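Local coordinates for protein putative citrate lyase, alfa subunit (Streptococcus mutans, PDB 2HJ0) that belongs to the citrate lyase alpha-subunit (CitF) family and has a two-part fold built around two large, mostly parallel beta sheets, at residues 374-379 with 423-429. Residue numbers count along the deposited sequence, not the author numbering.
Sequences ALEVDT and TFVDKVN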
loop_
_atom_site.group_PDB
_atom_site.type_symbol
_atom_site.label_atom_id
_atom_site.label_comp_id
_atom_site.label_asym_id
_atom_site.label_seq_id
_atom_site.Cartn_x
_atom_site.Cartn_y
_atom_site.Cartn_z
ATOM N N ALA A 374 -12.657 -7.447 30.202
ATOM C CA ALA A 374 -14.102 -7.323 30.068
ATOM C C ALA A 374 -14.779 -6.526 31.171
ATOM O O ALA A 374 -14.282 -6.441 32.299
ATOM C CB ALA A 374 -14.714 -8.704 30.010
ATOM N N LEU A 375 -15.917 -5.928 30.833
ATOM C CA LEU A 375 -16.695 -5.189 31.824
ATOM C C LEU A 375 -17.661 -6.210 32.429
ATOM O O LEU A 375 -17.829 -6.281 33.645
ATOM C CB LEU A 375 -17.485 -4.058 31.182
ATOM C CG LEU A 375 -16.688 -2.887 30.650
ATOM C CD1 LEU A 375 -17.645 -1.949 29.947
ATOM C CD2 LEU A 375 -15.975 -2.167 31.774
ATOM N N GLU A 376 -18.293 -6.999 31.568
ATOM C CA GLU A 376 -19.210 -8.035 32.015
ATOM C C GLU A 376 -18.989 -9.288 31.180
ATOM O O GLU A 376 -18.324 -9.261 30.140
ATOM C CB GLU A 376 -20.668 -7.636 31.824
ATOM C CG GLU A 376 -21.163 -6.437 32.563
ATOM C CD GLU A 376 -22.664 -6.282 32.371
ATOM O OE1 GLU A 376 -23.109 -6.251 31.204
ATOM O OE2 GLU A 376 -23.396 -6.200 33.379
ATOM N N VAL A 377 -19.583 -10.380 31.639
ATOM C CA VAL A 377 -19.509 -11.659 30.952
ATOM C C VAL A 377 -20.552 -12.540 31.622
ATOM O O VAL A 377 -20.449 -12.822 32.810
ATOM C CB VAL A 377 -18.072 -12.258 31.043
ATOM C CG1 VAL A 377 -17.521 -12.066 32.432
ATOM C CG2 VAL A 377 -18.086 -13.722 30.656
ATOM N N ASP A 378 -21.574 -12.939 30.862
ATOM C CA ASP A 378 -22.647 -13.760 31.410
ATOM C C ASP A 378 -22.351 -15.256 31.399
ATOM O O ASP A 378 -21.250 -15.673 31.043
ATOM C CB ASP A 378 -23.975 -13.475 30.694
ATOM C CG ASP A 378 -23.909 -13.721 29.201
ATOM O OD1 ASP A 378 -23.343 -14.763 28.796
ATOM O OD2 ASP A 378 -24.441 -12.877 28.431
ATOM N N THR A 379 -23.334 -16.055 31.805
ATOM C CA THR A 379 -23.174 -17.501 31.862
ATOM C C THR A 379 -23.185 -18.153 30.480
ATOM O O THR A 379 -23.185 -19.380 30.350
ATOM C CB THR A 379 -24.283 -18.152 32.709
ATOM O OG1 THR A 379 -25.544 -17.974 32.056
ATOM C CG2 THR A 379 -24.334 -17.530 34.094
ATOM N N THR A 423 -18.480 -8.661 37.904
ATOM C CA THR A 423 -18.010 -8.791 36.539
ATOM C C THR A 423 -18.718 -9.952 35.849
ATOM O O THR A 423 -18.810 -9.988 34.627
ATOM C CB THR A 423 -16.506 -9.005 36.491
ATOM O OG1 THR A 423 -15.852 -7.875 37.080
ATOM C CG2 THR A 423 -16.049 -9.161 35.049
ATOM N N PHE A 424 -19.234 -10.894 36.632
ATOM C CA PHE A 424 -19.937 -12.037 36.069
ATOM C C PHE A 424 -21.419 -12.026 36.425
ATOM O O PHE A 424 -21.796 -11.970 37.596
ATOM C CB PHE A 424 -19.282 -13.334 36.540
ATOM C CG PHE A 424 -17.853 -13.456 36.127
ATOM C CD1 PHE A 424 -16.856 -12.791 36.827
ATOM C CD2 PHE A 424 -17.509 -14.170 34.988
ATOM C CE1 PHE A 424 -15.537 -12.824 36.391
ATOM C CE2 PHE A 424 -16.193 -14.209 34.542
ATOM C CZ PHE A 424 -15.210 -13.536 35.246
ATOM N N VAL A 425 -22.261 -12.087 35.406
ATOM C CA VAL A 425 -23.693 -12.047 35.639
ATOM C C VAL A 425 -24.427 -13.052 34.759
ATOM O O VAL A 425 -23.808 -13.763 33.973
ATOM C CB VAL A 425 -24.239 -10.649 35.347
ATOM C CG1 VAL A 425 -23.481 -9.611 36.166
ATOM C CG2 VAL A 425 -24.113 -10.362 33.879
ATOM N N ASP A 426 -25.747 -13.113 34.890
ATOM C CA ASP A 426 -26.520 -14.044 34.090
ATOM C C ASP A 426 -26.781 -13.540 32.682
ATOM O O ASP A 426 -27.049 -14.325 31.784
ATOM C CB ASP A 426 -27.855 -14.351 34.759
ATOM C CG ASP A 426 -27.702 -15.186 35.995
ATOM O OD1 ASP A 426 -27.105 -16.290 35.898
ATOM O OD2 ASP A 426 -28.179 -14.740 37.063
ATOM N N LYS A 427 -26.707 -12.232 32.482
ATOM C CA LYS A 427 -26.950 -11.674 31.163
ATOM C C LYS A 427 -26.302 -10.299 31.090
ATOM O O LYS A 427 -26.532 -9.460 31.955
ATOM C CB LYS A 427 -28.456 -11.561 30.947
ATOM C CG LYS A 427 -28.897 -11.410 29.515
ATOM C CD LYS A 427 -30.424 -11.417 29.446
ATOM C CE LYS A 427 -30.933 -11.655 28.035
ATOM N NZ LYS A 427 -32.385 -12.003 28.038
ATOM N N VAL A 428 -25.491 -10.061 30.067
ATOM C CA VAL A 428 -24.831 -8.769 29.927
ATOM C C VAL A 428 -25.768 -7.730 29.327
ATOM O O VAL A 428 -26.621 -8.057 28.495
ATOM C CB VAL A 428 -23.584 -8.881 29.027
ATOM C CG1 VAL A 428 -22.608 -9.898 29.603
ATOM C CG2 VAL A 428 -23.992 -9.280 27.631
ATOM N N ASN A 429 -25.616 -6.481 29.757
ATOM C CA ASN A 429 -26.438 -5.388 29.238
ATOM C C ASN A 429 -26.234 -5.241 27.732
ATOM O O ASN A 429 -27.206 -5.150 26.978
ATOM C CB ASN A 429 -26.088 -4.070 29.942
ATOM C CG ASN A 429 -26.632 -4.007 31.368
ATOM O OD1 ASN A 429 -26.024 -3.388 32.264
ATOM N ND2 ASN A 429 -27.795 -4.644 31.587
#
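Backbone pairing comes first. The CA atoms of Glu376 and Thr423 lie 4.7 Å apart and those of Asp378 and Val425 also 4.7 Å, so the two segments run side by side in the same direction. Val425 N donates to Val377 O (3.3 Å, 156° at the hydrogen), and CA-H...O contacts join Glu376 CA to Thr423 O (3.3 Å) and Phe424 CA to Val377 O (3.4 Å).

Side-chain carboxylates then receive the backbone where 423-429 bends over. Glu376 OE1 accepts from Asn429 N at 2.9 Å and 155°, while Asp378 OD2 takes a weak bond from Val428 N at 3.4 Å. The other oxygen of Asp378, OD1, is bound by the backbone amides of Asn380 and Asn382, so this residue links the turn around Asn380-Asn382 to the loop.

Apolar packing is local: Val377 CG1 sits over one face of the Phe424 ring, 3.3 Å from CE2, and the ring also touches Ile470 and Leu473 of helix 470-481. Separately, the Val428 CG1 methyl lies against the backbone N of Val377 at 3.7 Å.

Leu375 and Glu376 both face Asn384, a classic beta bulge in the small antiparallel hairpin of 376-377 and 383-384, against which the loop 423-429 is fastened.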